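Local coordinates for 49 protein (Murid herpesvirus 4, PDB 6A4V), which interacts with the host poly(ADP-ribose) polymerase 1 and thereby probably facilitates replication of the virus, at residues E45-V48 against H49-V53; D158-V161 against H162-C165; F195-F198 against L199-L203; V254-L257 against E258-E262. One frame throughout, in Å; residues are numbered along the deposited sequence.

How the contacts relate
All four contacts are local, made by side chains three to five residues apart, and all belong to an almost wholly helical chain. Contact 3, on helix 195-203, is the buried one, about 11 Å from the chain's centre to its own, and the only one reached by the second subunit. Contacts 1, 2 and 4 are partly buried. Contacts 1 and 4 pack their apolar residues on the same helix 61-85 from two different helices, their centres about 20 Å apart, while contacts 2 and 3 share helices 173-184 and 213-235. Ring-and-methyl packing marks contacts 1 and 3; contact 2 adds a helix start, contact 4 carboxylate-bearing chains.

Contact 1. Residues E45-V48 against H49-V53; sequences ESVV and HTFCV
Val47 and Phe51 lie side by side on one flank of helix 44-57, and the phenylalanine ring packs back on the valine one turn earlier. Its CB sits 3.4 Å from Val48 O. At CG the chain meets another carbonyl, Val47 O, 3.3 Å away over one face of the ring. CD1 and CD2 stay near that oxygen, but farther out the partner becomes a methyl, Val47 CG1, which CE1 and CE2 both meet and which approaches CZ to 3.7 Å. The methyl lies over the ring face, 4.0 Å from its centroid and 24° off the normal, a CH-pi contact. Val47 can offer it because CG1 stands anti to the backbone N (chi1 177°). This is i to i+4 pairing on an alpha-helix, and the two side chains form the buried stripe packed on helix 61-85, where Val47 meets Ile75 and Phe51 meets Lys68 and Leu72. The backbone holds the turn: Thr50 N donates to Ser46 O at 2.9 Å, nearly straight at 167°, and Cys52 N reaches Val48 O at 3.2 Å. Of the polar side-chain ends, Thr50 OG1 adds a weak bond to Ser46 O at 3.4 Å, while Ser46 OG turns back to Ser43 O.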
loop_
_atom_site.group_PDB
_atom_site.type_symbol
_atom_site.label_atom_id
_atom_site.label_comp_id
_atom_site.label_asym_id
_atom_site.label_seq_id
_atom_site.Cartn_x
_atom_site.Cartn_y
_atom_site.Cartn_z
ATOM N N GLU B 45 -7.892 11.964 -18.369
ATOM C CA GLU B 45 -9.110 12.691 -18.626
ATOM C C GLU B 45 -9.788 13.017 -17.291
ATOM O O GLU B 45 -10.078 14.180 -17.011
ATOM C CB GLU B 45 -9.995 11.896 -19.591
ATOM C CG GLU B 45 -9.368 11.678 -20.977
ATOM C CD GLU B 45 -9.144 12.891 -21.891
ATOM O OE1 GLU B 45 -8.595 13.921 -21.428
ATOM O OE2 GLU B 45 -9.500 12.796 -23.091
ATOM N N SER B 46 -9.997 11.997 -16.459
ATOM C CA SER B 46 -10.558 12.208 -15.107
ATOM C C SER B 46 -9.725 13.213 -14.289
ATOM O O SER B 46 -10.274 13.986 -13.532
ATOM C CB SER B 46 -10.701 10.898 -14.365
ATOM O OG SER B 46 -9.426 10.365 -13.978
ATOM N N VAL B 47 -8.394 13.139 -14.365
ATOM C CA VAL B 47 -7.524 13.939 -13.476
ATOM C C VAL B 47 -7.583 15.402 -13.931
ATOM O O VAL B 47 -7.613 16.354 -13.152
ATOM C CB VAL B 47 -6.073 13.419 -13.493
ATOM C CG1 VAL B 47 -5.164 14.280 -12.640
ATOM C CG2 VAL B 47 -5.977 11.953 -13.084
ATOM N N VAL B 48 -7.540 15.562 -15.240
ATOM C CA VAL B 48 -7.802 16.818 -15.883
ATOM C C VAL B 48 -9.140 17.409 -15.390
ATOM O O VAL B 48 -9.205 18.605 -15.128
ATOM C CB VAL B 48 -7.705 16.595 -17.405
ATOM C CG1 VAL B 48 -8.700 17.405 -18.228
ATOM C CG2 VAL B 48 -6.264 16.820 -17.841
ATOM N N HIS B 49 -10.183 16.588 -15.219
ATOM C CA HIS B 49 -11.442 17.059 -14.641
ATOM C C HIS B 49 -11.216 17.491 -13.182
ATOM O O HIS B 49 -11.496 18.628 -12.836
ATOM C CB HIS B 49 -12.561 16.010 -14.794
ATOM C CG HIS B 49 -13.892 16.409 -14.231
ATOM N ND1 HIS B 49 -14.307 16.034 -12.953
ATOM C CD2 HIS B 49 -14.919 17.110 -14.767
ATOM C CE1 HIS B 49 -15.527 16.491 -12.727
ATOM N NE2 HIS B 49 -15.924 17.158 -13.829
ATOM N N THR B 50 -10.686 16.607 -12.323
ATOM C CA THR B 50 -10.444 17.017 -10.945
ATOM C C THR B 50 -9.690 18.360 -10.908
ATOM O O THR B 50 -9.835 19.114 -9.935
ATOM C CB THR B 50 -9.667 15.977 -10.127
ATOM O OG1 THR B 50 -10.234 14.671 -10.248
ATOM C CG2 THR B 50 -9.630 16.333 -8.657
ATOM N N PHE B 51 -8.876 18.662 -11.937
ATOM C CA PHE B 51 -7.955 19.814 -11.863
ATOM C C PHE B 51 -8.748 21.101 -12.029
ATOM O O PHE B 51 -8.640 21.993 -11.195
ATOM C CB PHE B 51 -6.851 19.743 -12.920
ATOM C CG PHE B 51 -5.648 18.936 -12.507
ATOM C CD1 PHE B 51 -5.595 18.318 -11.263
ATOM C CD2 PHE B 51 -4.593 18.746 -13.384
ATOM C CE1 PHE B 51 -4.486 17.580 -10.888
ATOM C CE2 PHE B 51 -3.503 17.958 -13.020
ATOM C CZ PHE B 51 -3.450 17.385 -11.768
ATOM N N CYS B 52 -9.520 21.129 -13.119
ATOM C CA CYS B 52 -10.467 22.157 -13.466
ATOM C C CYS B 52 -11.451 22.391 -12.314
ATOM O O CYS B 52 -11.830 23.528 -12.081
ATOM C CB CYS B 52 -11.186 21.798 -14.763
ATOM S SG CYS B 52 -10.077 21.793 -16.205
ATOM N N VAL B 53 -11.847 21.327 -11.607
ATOM C CA VAL B 53 -12.681 21.466 -10.413
ATOM C C VAL B 53 -11.896 22.314 -9.408
ATOM O O VAL B 53 -12.335 23.395 -9.040
ATOM C CB VAL B 53 -13.098 20.099 -9.825
ATOM C CG1 VAL B 53 -13.679 20.195 -8.419
ATOM C CG2 VAL B 53 -14.070 19.373 -10.746
#

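Contact 2. Residues D158-V161 against H162-C165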
loop_
_atom_site.group_PDB
_atom_site.type_symbol
_atom_site.label_atom_id
_atom_site.label_comp_id
_atom_site.label_asym_id
_atom_site.label_seq_id
_atom_site.Cartn_x
_atom_site.Cartn_y
_atom_site.Cartn_z
ATOM N N ASP B 158 -11.460 -10.216 -31.502
ATOM C CA ASP B 158 -11.292 -8.774 -31.687
ATOM C C ASP B 158 -12.537 -8.059 -31.140
ATOM O O ASP B 158 -12.480 -6.876 -30.837
ATOM C CB ASP B 158 -10.936 -8.459 -33.146
ATOM C CG ASP B 158 -9.673 -9.164 -33.634
ATOM O OD1 ASP B 158 -8.624 -8.998 -32.991
ATOM O OD2 ASP B 158 -9.748 -9.897 -34.651
ATOM N N GLN B 159 -13.644 -8.791 -30.975
ATOM C CA GLN B 159 -14.804 -8.299 -30.246
ATOM C C GLN B 159 -14.377 -7.816 -28.853
ATOM O O GLN B 159 -13.646 -8.493 -28.124
ATOM C CB GLN B 159 -15.851 -9.411 -30.167
ATOM C CG GLN B 159 -17.090 -9.061 -29.357
ATOM C CD GLN B 159 -17.854 -10.285 -28.917
ATOM O OE1 GLN B 159 -17.292 -11.364 -28.750
ATOM N NE2 GLN B 159 -19.143 -10.118 -28.673
ATOM N N PRO B 160 -14.792 -6.601 -28.437
ATOM C CA PRO B 160 -14.514 -6.116 -27.088
ATOM C C PRO B 160 -15.007 -7.067 -25.987
ATOM O O PRO B 160 -16.060 -7.688 -26.090
ATOM C CB PRO B 160 -15.259 -4.772 -26.975
ATOM C CG PRO B 160 -15.521 -4.344 -28.415
ATOM C CD PRO B 160 -15.472 -5.599 -29.271
ATOM N N VAL B 161 -14.224 -7.118 -24.915
ATOM C CA VAL B 161 -14.333 -8.127 -23.910
ATOM C C VAL B 161 -15.672 -8.006 -23.184
ATOM O O VAL B 161 -16.307 -8.995 -22.889
ATOM C CB VAL B 161 -13.138 -8.025 -22.953
ATOM C CG1 VAL B 161 -13.334 -8.837 -21.692
ATOM C CG2 VAL B 161 -11.859 -8.411 -23.678
ATOM N N HIS B 162 -16.083 -6.783 -22.883
ATOM C CA HIS B 162 -17.337 -6.555 -22.193
ATOM C C HIS B 162 -18.529 -7.077 -23.033
ATOM O O HIS B 162 -19.436 -7.706 -22.513
ATOM C CB HIS B 162 -17.446 -5.062 -21.838
ATOM C CG HIS B 162 -17.586 -4.145 -23.009
ATOM N ND1 HIS B 162 -16.544 -3.887 -23.884
ATOM C CD2 HIS B 162 -18.633 -3.416 -23.444
ATOM C CE1 HIS B 162 -16.943 -3.025 -24.799
ATOM N NE2 HIS B 162 -18.222 -2.734 -24.554
ATOM N N GLU B 163 -18.512 -6.846 -24.350
ATOM C CA GLU B 163 -19.557 -7.368 -25.227
ATOM C C GLU B 163 -19.689 -8.879 -25.011
ATOM O O GLU B 163 -20.787 -9.367 -24.740
ATOM C CB GLU B 163 -19.288 -6.985 -26.685
ATOM C CG GLU B 163 -19.922 -5.652 -27.073
ATOM C CD GLU B 163 -19.377 -5.025 -28.341
ATOM O OE1 GLU B 163 -18.852 -5.782 -29.187
ATOM O OE2 GLU B 163 -19.464 -3.779 -28.475
ATOM N N TRP B 164 -18.553 -9.591 -25.058
ATOM C CA TRP B 164 -18.488 -11.050 -24.862
ATOM C C TRP B 164 -19.000 -11.471 -23.485
ATOM O O TRP B 164 -19.673 -12.487 -23.384
ATOM C CB TRP B 164 -17.060 -11.545 -25.119
ATOM C CG TRP B 164 -16.812 -13.019 -25.054
ATOM C CD1 TRP B 164 -16.734 -13.860 -26.126
ATOM C CD2 TRP B 164 -16.335 -13.787 -23.930
ATOM N NE1 TRP B 164 -16.376 -15.122 -25.730
ATOM C CE2 TRP B 164 -16.162 -15.118 -24.377
ATOM C CE3 TRP B 164 -16.172 -13.529 -22.569
ATOM C CZ2 TRP B 164 -15.748 -16.152 -23.536
ATOM C CZ3 TRP B 164 -15.764 -14.549 -21.734
ATOM C CH2 TRP B 164 -15.535 -15.834 -22.215
ATOM N N CYS B 165 -18.672 -10.706 -22.438
ATOM C CA CYS B 165 -19.156 -11.021 -21.084
ATOM C C CYS B 165 -20.687 -10.914 -21.029
ATOM O O CYS B 165 -21.349 -11.693 -20.330
ATOM C CB CYS B 165 -18.544 -10.106 -20.024
ATOM S SG CYS B 165 -18.719 -10.753 -18.338
#
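Pro160 and Gln159 pack against the first turn of helix 161-168, with Pro160 at the N-cap position and its ring touching two side chains of that turn, His162 at CB and Glu163 at CG and CD. These proline contacts are close. Pro160 CB comes 3.3 Å from His162 CE1, meeting the imidazole obliquely, because the histidine CG is placed between the backbone N and the carbonyl carbon (chi1 67°), which turns the ring back toward the proline. Pro160 CD lies 3.4 Å from Glu163 OE1, the two side chains running alongside each other. Backbone bonds begin with a weak one, Trp164 N to Pro160 O, and continue with Cys165 N to Val161 O at 3.0 Å. On the covered side Trp164 meets Tyr155 and Phe168 edge-to-face and touches Val224 of helix 213-235, while Cys165 packs on Val221 and Leu184. Gln159 approaches Glu163 more loosely: its amide plane is turned 51° from the carboxylate, and NE2 comes no nearer than 3.7 Å to Glu163 CB. The other end of that amide is buried without a polar partner: Gln159 OE1 sits in the plane of the indole at its edge, 3.7 Å from Trp164 CD1.

Contact 3. Residues F195-F198 against L199-L203; sequences FKTF and LKYSL
Phe195 and Leu199, one turn apart on helix 195-203, make the main apolar contact: the CD1 side of the leucine lies over one face of the phenyl ring, set off toward its rim. The modelled carbons stand closer than real ones can, so the exact separation is doubtful. The leucine crosses the phenylalanine at a slant. A second, looser side-chain contact sits on another side of the helix, where Thr197 and Tyr201 run alongside each other and Thr197 CG2 is 3.8 Å from Tyr201 CE1. At the same ring, Thr197 O lies by the edge, near the plane, 3.2 Å from Tyr201 CD1.

Main-chain hydrogen bonds form the second group. Leu199 N to Phe195 O and Lys200 N to Lys196 O are each 2.9 Å long and close to straight, at 169° and 166°; Tyr201 N to Thr197 O follows at 3.2 Å. The bond from Ser202 N to Phe198 O is weak; the same oxygen also accepts from Tyr222 OH.

The polar side-chain ends are taken up by partners outside the two segments: Lys200 NZ forms a salt bridge with Asp37, Thr197 OG1 bonds Asn194, and Ser202 OG bonds Glu206. Phe195 and Leu199 also pack on Leu296 and Glu300 of the second subunit, while Phe198 and Tyr201 touch Met183 of helix 173-184. The whole is typical of a short, largely buried helix packed among other helices of an all-helical fold and reaching the second subunit.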
loop_
_atom_site.group_PDB
_atom_site.type_symbol
_atom_site.label_atom_id
_atom_site.label_comp_id
_atom_site.label_asym_id
_atom_site.label_seq_id
_atom_site.Cartn_x
_atom_site.Cartn_y
_atom_site.Cartn_z
ATOM N N PHE B 195 -7.449 -5.271 -8.985
ATOM C CA PHE B 195 -7.936 -6.582 -8.629
ATOM C C PHE B 195 -8.913 -6.605 -7.441
ATOM O O PHE B 195 -9.911 -7.290 -7.473
ATOM C CB PHE B 195 -6.720 -7.409 -8.269
ATOM C CG PHE B 195 -7.029 -8.796 -7.830
ATOM C CD1 PHE B 195 -7.950 -9.563 -8.510
ATOM C CD2 PHE B 195 -6.324 -9.362 -6.778
ATOM C CE1 PHE B 195 -8.210 -10.860 -8.099
ATOM C CE2 PHE B 195 -6.575 -10.663 -6.388
ATOM C CZ PHE B 195 -7.515 -11.406 -7.052
ATOM N N LYS B 196 -8.564 -5.934 -6.351
ATOM C CA LYS B 196 -9.419 -5.795 -5.195
ATOM C C LYS B 196 -10.817 -5.416 -5.696
ATOM O O LYS B 196 -11.809 -6.053 -5.336
ATOM C CB LYS B 196 -8.737 -4.785 -4.256
ATOM C CG LYS B 196 -9.583 -4.126 -3.190
ATOM C CD LYS B 196 -8.748 -3.441 -2.102
ATOM C CE LYS B 196 -7.863 -4.406 -1.330
ATOM N NZ LYS B 196 -7.863 -4.167 0.139
ATOM N N THR B 197 -10.900 -4.427 -6.596
ATOM C CA THR B 197 -12.222 -4.056 -7.117
ATOM C C THR B 197 -12.888 -5.186 -7.915
ATOM O O THR B 197 -14.094 -5.376 -7.819
ATOM C CB THR B 197 -12.109 -2.754 -7.891
ATOM O OG1 THR B 197 -11.491 -1.893 -6.927
ATOM C CG2 THR B 197 -13.428 -2.231 -8.365
ATOM N N PHE B 198 -12.143 -5.932 -8.719
ATOM C CA PHE B 198 -12.824 -6.915 -9.570
ATOM C C PHE B 198 -13.351 -8.040 -8.676
ATOM O O PHE B 198 -14.415 -8.622 -8.974
ATOM C CB PHE B 198 -11.936 -7.467 -10.681
ATOM C CG PHE B 198 -11.782 -6.593 -11.889
ATOM C CD1 PHE B 198 -12.852 -6.389 -12.730
ATOM C CD2 PHE B 198 -10.580 -5.973 -12.181
ATOM C CE1 PHE B 198 -12.734 -5.584 -13.833
ATOM C CE2 PHE B 198 -10.490 -5.086 -13.243
ATOM C CZ PHE B 198 -11.546 -4.957 -14.101
ATOM N N LEU B 199 -12.600 -8.319 -7.599
ATOM C CA LEU B 199 -12.969 -9.255 -6.533
ATOM C C LEU B 199 -14.266 -8.810 -5.883
ATOM O O LEU B 199 -15.223 -9.577 -5.726
ATOM C CB LEU B 199 -11.847 -9.313 -5.492
ATOM C CG LEU B 199 -10.702 -10.244 -5.869
ATOM C CD1 LEU B 199 -9.456 -10.005 -5.030
ATOM C CD2 LEU B 199 -11.138 -11.682 -5.729
ATOM N N LYS B 200 -14.265 -7.566 -5.451
ATOM C CA LYS B 200 -15.423 -7.002 -4.829
ATOM C C LYS B 200 -16.671 -7.317 -5.685
ATOM O O LYS B 200 -17.611 -7.907 -5.175
ATOM C CB LYS B 200 -15.136 -5.522 -4.576
ATOM C CG LYS B 200 -16.143 -4.792 -3.705
ATOM C CD LYS B 200 -16.603 -3.486 -4.289
ATOM C CE LYS B 200 -17.479 -2.680 -3.351
ATOM N NZ LYS B 200 -17.732 -1.327 -3.909
ATOM N N TYR B 201 -16.687 -6.995 -6.988
ATOM C CA TYR B 201 -17.940 -7.182 -7.800
ATOM C C TYR B 201 -18.123 -8.662 -8.187
ATOM O O TYR B 201 -19.170 -9.053 -8.712
ATOM C CB TYR B 201 -17.987 -6.281 -9.037
ATOM C CG TYR B 201 -18.104 -4.809 -8.725
ATOM C CD1 TYR B 201 -17.081 -4.139 -8.071
ATOM C CD2 TYR B 201 -19.220 -4.069 -9.085
ATOM C CE1 TYR B 201 -17.161 -2.788 -7.773
ATOM C CE2 TYR B 201 -19.320 -2.714 -8.789
ATOM C CZ TYR B 201 -18.289 -2.072 -8.121
ATOM O OH TYR B 201 -18.344 -0.747 -7.806
ATOM N N SER B 202 -17.125 -9.494 -7.916
ATOM C CA SER B 202 -17.275 -10.941 -8.058
ATOM C C SER B 202 -18.254 -11.442 -6.997
ATOM O O SER B 202 -19.127 -12.315 -7.242
ATOM C CB SER B 202 -15.949 -11.643 -7.957
ATOM O OG SER B 202 -16.100 -12.941 -7.433
ATOM N N LEU B 203 -18.095 -10.860 -5.812
ATOM C CA LEU B 203 -18.802 -11.274 -4.671
ATOM C C LEU B 203 -20.298 -11.107 -4.953
ATOM O O LEU B 203 -21.057 -11.989 -4.614
ATOM C CB LEU B 203 -18.343 -10.435 -3.480
ATOM C CG LEU B 203 -18.541 -11.097 -2.127
ATOM C CD1 LEU B 203 -17.463 -12.161 -1.890
ATOM C CD2 LEU B 203 -18.559 -10.044 -1.030
#

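Contact 4. Residues V254-L257 against E258-E262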
loop_
_atom_site.group_PDB
_atom_site.type_symbol
_atom_site.label_atom_id
_atom_site.label_comp_id
_atom_site.label_asym_id
_atom_site.label_seq_id
_atom_site.Cartn_x
_atom_site.Cartn_y
_atom_site.Cartn_z
ATOM N N VAL B 254 5.424 20.480 -9.984
ATOM C CA VAL B 254 6.309 21.040 -8.946
ATOM C C VAL B 254 7.063 22.257 -9.528
ATOM O O VAL B 254 7.188 23.303 -8.876
ATOM C CB VAL B 254 7.204 19.939 -8.312
ATOM C CG1 VAL B 254 8.264 20.528 -7.385
ATOM C CG2 VAL B 254 6.331 18.959 -7.482
ATOM N N LYS B 255 7.544 22.171 -10.785
ATOM C CA LYS B 255 8.286 23.355 -11.326
ATOM C C LYS B 255 7.376 24.577 -11.486
ATOM O O LYS B 255 7.828 25.639 -11.180
ATOM C CB LYS B 255 9.040 23.013 -12.599
ATOM C CG LYS B 255 10.437 22.503 -12.241
ATOM C CD LYS B 255 10.915 21.448 -13.141
ATOM C CE LYS B 255 12.089 20.666 -12.593
ATOM N NZ LYS B 255 12.213 19.387 -13.345
ATOM N N GLU B 256 6.119 24.358 -11.906
ATOM C CA GLU B 256 5.154 25.346 -11.993
ATOM C C GLU B 256 4.977 25.999 -10.625
ATOM O O GLU B 256 4.981 27.207 -10.554
ATOM C CB GLU B 256 3.812 24.793 -12.471
ATOM C CG GLU B 256 2.704 25.797 -12.311
ATOM C CD GLU B 256 1.305 25.441 -12.767
ATOM O OE1 GLU B 256 0.650 26.363 -13.235
ATOM O OE2 GLU B 256 0.840 24.289 -12.587
ATOM N N LEU B 257 4.746 25.197 -9.567
ATOM C CA LEU B 257 4.539 25.751 -8.249
ATOM C C LEU B 257 5.724 26.641 -7.858
ATOM O O LEU B 257 5.508 27.638 -7.211
ATOM C CB LEU B 257 4.384 24.631 -7.220
ATOM C CG LEU B 257 4.403 25.088 -5.748
ATOM C CD1 LEU B 257 3.031 25.528 -5.309
ATOM C CD2 LEU B 257 4.869 23.996 -4.834
ATOM N N GLU B 258 6.966 26.202 -8.129
ATOM C CA GLU B 258 8.137 26.992 -7.740
ATOM C C GLU B 258 8.095 28.369 -8.443
ATOM O O GLU B 258 8.479 29.396 -7.886
ATOM C CB GLU B 258 9.469 26.339 -8.121
ATOM C CG GLU B 258 9.789 25.013 -7.489
ATOM C CD GLU B 258 11.140 24.480 -7.937
ATOM O OE1 GLU B 258 11.472 24.641 -9.146
ATOM O OE2 GLU B 258 11.867 23.919 -7.076
ATOM N N ALA B 259 7.648 28.399 -9.700
ATOM C CA ALA B 259 7.662 29.650 -10.429
ATOM C C ALA B 259 6.628 30.586 -9.815
ATOM O O ALA B 259 6.995 31.661 -9.282
ATOM C CB ALA B 259 7.418 29.429 -11.892
ATOM N N ILE B 260 5.377 30.129 -9.886
ATOM C CA ILE B 260 4.227 30.731 -9.280
ATOM C C ILE B 260 4.572 31.359 -7.933
ATOM O O ILE B 260 4.096 32.437 -7.626
ATOM C CB ILE B 260 3.121 29.658 -9.146
ATOM C CG1 ILE B 260 2.402 29.475 -10.479
ATOM C CG2 ILE B 260 2.144 29.970 -8.033
ATOM C CD1 ILE B 260 1.242 28.507 -10.409
ATOM N N VAL B 261 5.265 30.612 -7.074
ATOM C CA VAL B 261 5.438 31.052 -5.698
ATOM C C VAL B 261 6.327 32.293 -5.731
ATOM O O VAL B 261 6.041 33.267 -5.032
ATOM C CB VAL B 261 5.972 29.929 -4.779
ATOM C CG1 VAL B 261 6.685 30.443 -3.522
ATOM C CG2 VAL B 261 4.831 29.013 -4.375
ATOM N N GLU B 262 7.323 32.248 -6.626
ATOM C CA GLU B 262 8.386 33.221 -6.729
ATOM C C GLU B 262 7.883 34.513 -7.366
ATOM O O GLU B 262 8.374 35.573 -7.036
ATOM C CB GLU B 262 9.546 32.690 -7.565
ATOM C CG GLU B 262 10.810 33.501 -7.373
ATOM C CD GLU B 262 11.983 32.972 -8.169
ATOM O OE1 GLU B 262 12.555 33.770 -8.947
ATOM O OE2 GLU B 262 12.279 31.756 -8.043
#
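Leu257 and Val261 point the same way from successive turns of helix 238-262, lying side by side with Leu257 CD1 and Val261 CG2 4.0 Å apart. Val261 CG2 also rests 3.2 Å from Leu257 O, the carbonyl that takes the hydrogen bond from Val261 N. Both side chains face helix 274-289, where they meet Leu279, and Leu257 further touches Val62 and Cys65 of helix 61-85. Glu256 and Ile260 are arranged differently, one slanting over the other. Beneath them the backbone bond from Ile260 N to Glu256 O is 3.0 Å long. With CG anti to the backbone N (chi1 169°) and the chain extended beyond it, the glutamate brings CG to 3.6 Å from Ile260 CD1, and OE1 comes equally near that methyl. Its other oxygen, OE2, is held by His253 ND1. Lys255 and Glu258 again lie side by side, but loosely: Lys255 CG is 3.9 Å from Glu258 OE1, and the lysine continues past the carboxylate, leaving NZ 6.8 Å from that oxygen. At such a separation the two charges would probably attract each other only weakly, and cohesion here probably rests mainly on helix bonds and apolar contacts.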